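Local coordinates for betaine aldehyde dehydrogenase (Staphylococcus aureus subsp. aureus COL, PDB 4QTO), which catalyses the NAD-dependent oxidation of betaine aldehyde to the osmoprotectant glycine betaine, at residues I159-E163 and L507-N511; I451-Q455 and W467-F471; I432-N436 and V457-K462. All coordinates share one frame; numbering follows the deposited sequence.

Contact 1: I159-E163 and L507-N511; sequences IPDTE and LTNTN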
loop_
_atom_site.group_PDB
_atom_site.type_symbol
_atom_site.label_atom_id
_atom_site.label_comp_id
_atom_site.label_asym_id
_atom_site.label_seq_id
_atom_site.Cartn_x
_atom_site.Cartn_y
_atom_site.Cartn_z
ATOM N N ILE A 159 14.982 10.586 -12.882
ATOM C CA ILE A 159 15.483 11.677 -13.718
ATOM C C ILE A 159 15.551 12.940 -12.857
ATOM O O ILE A 159 14.538 13.416 -12.341
ATOM C CB ILE A 159 14.550 11.978 -14.927
ATOM C CG1 ILE A 159 14.289 10.707 -15.729
ATOM C CG2 ILE A 159 15.176 13.075 -15.789
ATOM C CD1 ILE A 159 13.306 10.878 -16.871
ATOM N N PRO A 160 16.750 13.502 -12.693
ATOM C CA PRO A 160 16.800 14.744 -11.908
ATOM C C PRO A 160 15.947 15.866 -12.520
ATOM O O PRO A 160 15.762 15.925 -13.736
ATOM C CB PRO A 160 18.289 15.099 -11.898
ATOM C CG PRO A 160 19.010 13.807 -12.194
ATOM C CD PRO A 160 18.080 13.026 -13.092
ATOM N N ASP A 161 15.435 16.737 -11.671
ATOM C CA ASP A 161 14.618 17.879 -12.114
ATOM C C ASP A 161 13.342 17.455 -12.844
ATOM O O ASP A 161 12.962 18.027 -13.866
ATOM C CB ASP A 161 15.420 18.884 -12.948
ATOM C CG ASP A 161 16.509 19.575 -12.140
ATOM O OD1 ASP A 161 16.283 19.867 -10.964
ATOM O OD2 ASP A 161 17.596 19.816 -12.696
ATOM N N THR A 162 12.703 16.418 -12.318
ATOM C CA THR A 162 11.384 16.017 -12.779
ATOM C C THR A 162 10.511 15.644 -11.574
ATOM O O THR A 162 11.040 15.285 -10.496
ATOM C CB THR A 162 11.399 14.785 -13.718
ATOM O OG1 THR A 162 11.916 13.647 -12.999
ATOM C CG2 THR A 162 12.209 15.044 -14.960
ATOM N N GLU A 163 9.197 15.755 -11.761
ATOM C CA GLU A 163 8.216 15.321 -10.783
ATOM C C GLU A 163 7.449 14.231 -11.484
ATOM O O GLU A 163 6.999 14.422 -12.633
ATOM C CB GLU A 163 7.237 16.425 -10.402
ATOM C CG GLU A 163 6.218 15.925 -9.382
ATOM C CD GLU A 163 4.958 16.752 -9.233
ATOM O OE1 GLU A 163 4.704 17.104 -8.065
ATOM O OE2 GLU A 163 4.197 16.988 -10.230
ATOM N N LEU A 507 4.400 13.200 -15.873
ATOM C CA LEU A 507 5.798 13.495 -15.626
ATOM C C LEU A 507 6.063 14.940 -16.049
ATOM O O LEU A 507 5.909 15.266 -17.224
ATOM C CB LEU A 507 6.646 12.526 -16.457
ATOM C CG LEU A 507 8.178 12.517 -16.368
ATOM C CD1 LEU A 507 8.792 13.765 -16.983
ATOM C CD2 LEU A 507 8.617 12.268 -14.927
ATOM N N THR A 508 6.458 15.780 -15.089
ATOM C CA THR A 508 6.747 17.165 -15.360
ATOM C C THR A 508 8.250 17.399 -15.328
ATOM O O THR A 508 8.912 17.042 -14.340
ATOM C CB THR A 508 6.079 18.071 -14.298
ATOM O OG1 THR A 508 4.661 17.851 -14.310
ATOM C CG2 THR A 508 6.363 19.558 -14.588
ATOM N N ASN A 509 8.803 17.982 -16.399
ATOM C CA ASN A 509 10.219 18.332 -16.433
ATOM C C ASN A 509 10.283 19.768 -15.923
ATOM O O ASN A 509 9.806 20.691 -16.585
ATOM C CB ASN A 509 10.795 18.194 -17.822
ATOM C CG ASN A 509 12.286 18.410 -17.854
ATOM O OD1 ASN A 509 12.843 19.165 -17.034
ATOM N ND2 ASN A 509 12.962 17.816 -18.849
ATOM N N THR A 510 10.859 19.914 -14.734
ATOM C CA THR A 510 10.944 21.198 -14.075
ATOM C C THR A 510 12.136 22.052 -14.492
ATOM O O THR A 510 12.262 23.179 -14.019
ATOM C CB THR A 510 10.897 21.054 -12.552
ATOM O OG1 THR A 510 12.053 20.354 -12.082
ATOM C CG2 THR A 510 9.640 20.313 -12.124
ATOM N N ASN A 511 13.020 21.530 -15.324
ATOM C CA ASN A 511 14.141 22.345 -15.833
ATOM C C ASN A 511 14.434 21.872 -17.251
ATOM O O ASN A 511 15.482 21.317 -17.542
ATOM C CB ASN A 511 15.344 22.175 -14.937
ATOM C CG ASN A 511 16.476 23.098 -15.338
ATOM O OD1 ASN A 511 16.236 24.159 -15.914
ATOM N ND2 ASN A 511 17.699 22.696 -15.051
HETATM O O HOH W 1 14.918 17.305 -16.147
HETATM O O HOH W 2 4.013 15.651 -12.649
#

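Contact 2: I451-Q455 and W467-F471; sequences IGKAQ and WINDF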
loop_
_atom_site.group_PDB
_atom_site.type_symbol
_atom_site.label_atom_id
_atom_site.label_comp_id
_atom_site.label_asym_id
_atom_site.label_seq_id
_atom_site.Cartn_x
_atom_site.Cartn_y
_atom_site.Cartn_z
ATOM N N ILE A 451 -4.801 -28.197 10.979
ATOM C CA ILE A 451 -4.757 -26.895 10.297
ATOM C C ILE A 451 -3.492 -26.720 9.444
ATOM O O ILE A 451 -3.527 -26.112 8.371
ATOM C CB ILE A 451 -4.959 -25.724 11.298
ATOM C CG1 ILE A 451 -6.227 -25.957 12.158
ATOM C CG2 ILE A 451 -4.993 -24.398 10.554
ATOM C CD1 ILE A 451 -7.492 -26.179 11.356
ATOM N N GLY A 452 -2.366 -27.287 9.891
ATOM C CA GLY A 452 -1.148 -27.227 9.078
ATOM C C GLY A 452 -1.344 -27.905 7.730
ATOM O O GLY A 452 -0.915 -27.400 6.681
ATOM N N LYS A 453 -1.988 -29.070 7.742
ATOM C CA LYS A 453 -2.269 -29.786 6.491
ATOM C C LYS A 453 -3.232 -28.988 5.610
ATOM O O LYS A 453 -3.042 -28.864 4.400
ATOM C CB LYS A 453 -2.840 -31.188 6.777
ATOM C CG LYS A 453 -3.195 -31.957 5.502
ATOM C CD LYS A 453 -3.469 -33.432 5.789
ATOM C CE LYS A 453 -4.745 -33.608 6.588
ATOM N NZ LYS A 453 -4.874 -35.017 7.080
ATOM N N ALA A 454 -4.296 -28.469 6.220
ATOM C CA ALA A 454 -5.264 -27.680 5.465
ATOM C C ALA A 454 -4.594 -26.493 4.789
ATOM O O ALA A 454 -4.904 -26.177 3.614
ATOM C CB ALA A 454 -6.387 -27.212 6.346
ATOM N N GLN A 455 -3.684 -25.835 5.504
ATOM C CA GLN A 455 -2.937 -24.695 4.951
ATOM C C GLN A 455 -2.031 -25.145 3.780
ATOM O O GLN A 455 -1.943 -24.460 2.767
ATOM C CB GLN A 455 -2.149 -23.993 6.063
ATOM C CG GLN A 455 -3.086 -23.248 7.025
ATOM C CD GLN A 455 -2.442 -22.674 8.254
ATOM O OE1 GLN A 455 -2.712 -21.515 8.592
ATOM N NE2 GLN A 455 -1.616 -23.474 8.958
ATOM N N TRP A 467 -11.508 -21.902 1.428
ATOM C CA TRP A 467 -12.000 -21.913 2.788
ATOM C C TRP A 467 -11.378 -23.097 3.545
ATOM O O TRP A 467 -11.307 -24.218 3.021
ATOM C CB TRP A 467 -13.514 -22.083 2.831
ATOM C CG TRP A 467 -14.257 -21.031 2.099
ATOM C CD1 TRP A 467 -14.320 -19.706 2.417
ATOM C CD2 TRP A 467 -15.055 -21.200 0.928
ATOM N NE1 TRP A 467 -15.085 -19.038 1.511
ATOM C CE2 TRP A 467 -15.561 -19.936 0.587
ATOM C CE3 TRP A 467 -15.376 -22.289 0.112
ATOM C CZ2 TRP A 467 -16.390 -19.739 -0.522
ATOM C CZ3 TRP A 467 -16.207 -22.085 -0.975
ATOM C CH2 TRP A 467 -16.718 -20.835 -1.272
ATOM N N ILE A 468 -10.924 -22.851 4.760
ATOM C CA ILE A 468 -10.424 -23.916 5.649
ATOM C C ILE A 468 -11.500 -24.112 6.701
ATOM O O ILE A 468 -11.810 -23.207 7.483
ATOM C CB ILE A 468 -9.053 -23.593 6.251
ATOM C CG1 ILE A 468 -8.002 -23.612 5.121
ATOM C CG2 ILE A 468 -8.732 -24.609 7.349
ATOM C CD1 ILE A 468 -6.626 -23.134 5.525
ATOM N N ASN A 469 -12.090 -25.311 6.699
ATOM C CA ASN A 469 -13.165 -25.647 7.614
ATOM C C ASN A 469 -14.402 -24.730 7.536
ATOM O O ASN A 469 -14.997 -24.352 8.552
ATOM C CB ASN A 469 -12.672 -25.822 9.040
ATOM C CG ASN A 469 -11.721 -26.993 9.177
ATOM O OD1 ASN A 469 -11.928 -28.045 8.578
ATOM N ND2 ASN A 469 -10.629 -26.801 9.936
ATOM N N ASP A 470 -14.768 -24.380 6.306
ATOM C CA ASP A 470 -15.958 -23.595 6.040
ATOM C C ASP A 470 -16.322 -23.809 4.583
ATOM O O ASP A 470 -15.545 -24.423 3.826
ATOM C CB ASP A 470 -15.733 -22.111 6.361
ATOM C CG ASP A 470 -17.003 -21.401 6.833
ATOM O OD1 ASP A 470 -18.127 -21.727 6.385
ATOM O OD2 ASP A 470 -16.856 -20.484 7.688
ATOM N N PHE A 471 -17.497 -23.330 4.200
ATOM C CA PHE A 471 -17.916 -23.358 2.812
ATOM C C PHE A 471 -18.873 -22.192 2.596
ATOM O O PHE A 471 -19.790 -22.002 3.395
ATOM C CB PHE A 471 -18.569 -24.713 2.364
ATOM C CG PHE A 471 -18.409 -24.943 0.915
ATOM C CD1 PHE A 471 -19.193 -24.244 0.022
ATOM C CD2 PHE A 471 -17.405 -25.771 0.421
ATOM C CE1 PHE A 471 -18.977 -24.352 -1.320
ATOM C CE2 PHE A 471 -17.181 -25.855 -0.935
ATOM C CZ PHE A 471 -17.975 -25.154 -1.793
#

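Contact 3: I432-N436 and V457-K462; sequences IQLAN and VANKLK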
loop_
_atom_site.group_PDB
_atom_site.type_symbol
_atom_site.label_atom_id
_atom_site.label_comp_id
_atom_site.label_asym_id
_atom_site.label_seq_id
_atom_site.Cartn_x
_atom_site.Cartn_y
_atom_site.Cartn_z
ATOM N N ILE A 432 -5.038 -32.790 -4.036
ATOM C CA ILE A 432 -4.628 -31.592 -4.757
ATOM C C ILE A 432 -4.663 -31.803 -6.287
ATOM O O ILE A 432 -5.178 -30.950 -7.032
ATOM C CB ILE A 432 -3.211 -31.158 -4.317
ATOM C CG1 ILE A 432 -3.244 -30.698 -2.845
ATOM C CG2 ILE A 432 -2.695 -30.083 -5.251
ATOM C CD1 ILE A 432 -1.867 -30.669 -2.217
ATOM N N GLN A 433 -4.120 -32.931 -6.747
ATOM C CA GLN A 433 -4.088 -33.230 -8.187
ATOM C C GLN A 433 -5.496 -33.290 -8.781
ATOM O O GLN A 433 -5.763 -32.703 -9.825
ATOM C CB GLN A 433 -3.341 -34.526 -8.454
ATOM C CG GLN A 433 -1.850 -34.441 -8.216
ATOM C CD GLN A 433 -1.140 -35.770 -8.380
ATOM O OE1 GLN A 433 -1.731 -36.762 -8.826
ATOM N NE2 GLN A 433 0.143 -35.797 -8.013
ATOM N N LEU A 434 -6.409 -33.981 -8.099
ATOM C CA LEU A 434 -7.790 -34.082 -8.567
ATOM C C LEU A 434 -8.504 -32.740 -8.521
ATOM O O LEU A 434 -9.170 -32.335 -9.466
ATOM C CB LEU A 434 -8.568 -35.102 -7.737
ATOM C CG LEU A 434 -8.177 -36.550 -7.978
ATOM C CD1 LEU A 434 -8.905 -37.427 -6.978
ATOM C CD2 LEU A 434 -8.535 -36.958 -9.404
ATOM N N ALA A 435 -8.345 -32.009 -7.424
ATOM C CA ALA A 435 -9.008 -30.723 -7.280
ATOM C C ALA A 435 -8.600 -29.738 -8.375
ATOM O O ALA A 435 -9.457 -28.980 -8.859
ATOM C CB ALA A 435 -8.739 -30.137 -5.903
ATOM N N ASN A 436 -7.318 -29.785 -8.764
ATOM C CA ASN A 436 -6.789 -28.906 -9.791
ATOM C C ASN A 436 -7.030 -29.416 -11.214
ATOM O O ASN A 436 -6.770 -28.676 -12.184
ATOM C CB ASN A 436 -5.298 -28.656 -9.569
ATOM C CG ASN A 436 -5.035 -27.668 -8.455
ATOM O OD1 ASN A 436 -5.866 -26.792 -8.165
ATOM N ND2 ASN A 436 -3.856 -27.756 -7.881
ATOM N N VAL A 457 -2.531 -27.662 1.739
ATOM C CA VAL A 457 -3.416 -27.925 0.615
ATOM C C VAL A 457 -3.908 -26.591 0.027
ATOM O O VAL A 457 -3.880 -26.376 -1.197
ATOM C CB VAL A 457 -4.579 -28.834 1.028
ATOM C CG1 VAL A 457 -5.619 -28.948 -0.063
ATOM C CG2 VAL A 457 -4.038 -30.199 1.422
ATOM N N ALA A 458 -4.369 -25.677 0.872
ATOM C CA ALA A 458 -4.880 -24.395 0.365
ATOM C C ALA A 458 -3.854 -23.658 -0.497
ATOM O O ALA A 458 -4.211 -23.056 -1.500
ATOM C CB ALA A 458 -5.327 -23.511 1.514
ATOM N N ASN A 459 -2.588 -23.711 -0.115
ATOM C CA ASN A 459 -1.571 -23.024 -0.892
ATOM C C ASN A 459 -1.344 -23.617 -2.275
ATOM O O ASN A 459 -0.853 -22.919 -3.168
ATOM C CB ASN A 459 -0.290 -22.939 -0.085
ATOM C CG ASN A 459 -0.350 -21.811 0.960
ATOM O OD1 ASN A 459 -0.476 -20.622 0.619
ATOM N ND2 ASN A 459 -0.288 -22.179 2.232
ATOM N N LYS A 460 -1.700 -24.893 -2.449
ATOM C CA LYS A 460 -1.523 -25.576 -3.726
ATOM C C LYS A 460 -2.754 -25.615 -4.640
ATOM O O LYS A 460 -2.622 -25.974 -5.821
ATOM C CB LYS A 460 -0.998 -26.996 -3.505
ATOM C CG LYS A 460 0.433 -27.012 -2.955
ATOM C CD LYS A 460 1.064 -28.382 -3.152
ATOM C CE LYS A 460 2.571 -28.379 -2.929
ATOM N NZ LYS A 460 2.902 -28.192 -1.493
ATOM N N LEU A 461 -3.930 -25.228 -4.129
ATOM C CA LEU A 461 -5.141 -25.211 -4.950
ATOM C C LEU A 461 -5.172 -23.983 -5.826
ATOM O O LEU A 461 -4.975 -22.854 -5.338
ATOM C CB LEU A 461 -6.383 -25.246 -4.076
ATOM C CG LEU A 461 -6.522 -26.487 -3.207
ATOM C CD1 LEU A 461 -7.769 -26.388 -2.331
ATOM C CD2 LEU A 461 -6.590 -27.751 -4.067
ATOM N N LYS A 462 -5.427 -24.173 -7.117
ATOM C CA LYS A 462 -5.509 -23.042 -8.071
ATOM C C LYS A 462 -6.919 -22.477 -8.093
ATOM O O LYS A 462 -7.717 -22.728 -9.036
ATOM C CB LYS A 462 -5.029 -23.478 -9.445
ATOM C CG LYS A 462 -3.568 -23.902 -9.410
ATOM C CD LYS A 462 -3.244 -24.676 -10.677
ATOM C CE LYS A 462 -1.917 -25.413 -10.593
ATOM N NZ LYS A 462 -0.815 -24.441 -10.466
#

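Contact 1: I159-E163 and L507-N511
E163 and T508 face each other as an antiparallel hydrogen-bonded pair: E163 N reaches T508 O at 2.9 Å and T508 N returns a bond to E163 O at 2.9 Å. T162 and N509 next door form the non-hydrogen-bonded pair. There T162 CA lies 3.1 Å from T508 O in a CA-H...O contact. Beyond it the pairing frays: D161 turns into a left-handed backbone conformation (phi 61°), and its O accepts from T510 N at 3.0 Å.

Among the side chains, L507 CD2 packs against T162 CB at 3.9 Å, the two crossing at a slant. Other bonds are internal to each segment. T162 holds its hydroxyl between the backbone N and the carbonyl carbon (chi1 63°), which folds OG1 back onto I159 O at 2.7 Å; OG1 also bonds S157. N509 OD1 closes an Asx turn on N511 N at 2.9 Å. One water joins N509 OD1 to P160 O; another joins E163 OE2 to T508 OG1. The carboxylate of E163 is held more firmly by K165 of the third subunit, through a salt bridge at OE1.

At the interface, N509 ND2 is hydrogen-bonded to D470 OD2 of the second subunit, and L507 and T508 run parallel to a strand of that chain. This is consistent with the oligomerisation arm of aldehyde dehydrogenases, whose strands extend a sheet of a partner subunit.

Contact 2: I451-Q455 and W467-F471
The carboxamide of N469 is the flat group that meets the helix: CD1 of I451 rests against its nitrogen, 3.5 Å from ND2, while the same ND2 donates to S448 O and so stays satisfied in a buried place. The other flat groups lie on the far side of the strand. CZ3 of W467 stands 3.5 Å above the plane of the F471 ring, over its centre, and the backbone carbon C of F471 lies 4.2 Å above the W467 ring, over its centre in turn. All this belongs to a beta-alpha-beta unit, strand 443-447, helix 451-460 and strand 465-468. Strand 465-468 is the last that this chain gives to the seven-stranded sheet of the catalytic domain, which a strand of the second subunit carries on.

I468 does most of the packing. Its CG1 stands anti to the carbonyl carbon, beside the backbone N (chi1 -68°), which leaves CG2 anti to the backbone N and turned to A454 CB, 3.6 Å away. The other branch runs out along an extended CG1-CD1 arm past A454 to CG of Q455, 3.8 Å from I468 CD1. The CB of A454 points at the strand, and it also touches V446 of the neighbouring strand.

At N469 the backbone turns left-handed (phi 58°), although N469 still bonds V446 on strand 443-447. One residue on, D470 OD1 uses its anti lone pair to receive the N-H of F471, at 2.8 Å from N to OD1.

Contact 3: I432-N436 and V457-K462
N436 carries its amide on a CG that stands anti to the carbonyl carbon (chi1 -77°), and a modest twist about the next bond (chi2 -27°) lays the group across the gap to K460 and K462. Both ends of the amide are then used. ND2 donates to K460 O at 3.0 Å, with that oxygen nearly in the amide plane, and OD1 receives K462 N at 2.9 Å along an almost straight N-H (177°). Two bonds from one side chain fix the rotation of the amide and tie the peptide links on both sides of L461 to helix 428-436.

The two segments belong to helices 428-436 and 451-460, neighbours that pack on the same face of the seven-stranded sheet of the catalytic domain. On the sheet side, A435 CB meets L461 CD2 at 3.7 Å, and both residues also touch I287 on strand 285-288.

One turn earlier, I432 meets both V457 and K460 with its branches: CG1 lies 4.1 Å from V457 CG1, and CD1 passes obliquely over the aliphatic part of K460, 3.8 Å from its CD. The ammonium end of K460 leads away from this patch.

K462 crosses N436 at about a right angle, its CB 3.6 Å from N436 OD1, and its NZ goes on to a salt bridge with E84 of the second subunit. N436 O is weakly bonded by K484, a residue of a sodium site.

In the fold
Contacts 2 and 3 are close neighbours, their centres about 12 Å apart, and share helix 451-460: its first half packs on strand 465-468, its second half on helix 428-436. I468 CD1 of the one approaches A458 CB of the other at 4.2 Å. Contact 2 is buried and mainly apolar; contact 3, partly buried, adds a two-bond amide grip on the backbone of K460 and K462. Contact 1 lies far off, about 51 Å from contact 2 between centres, on a partly exposed arm held by backbone bonds and waters. In the tetramer contact 1 comes up against contact 2 of another chain, for 507-511 adjoins 467-471 of the second subunit.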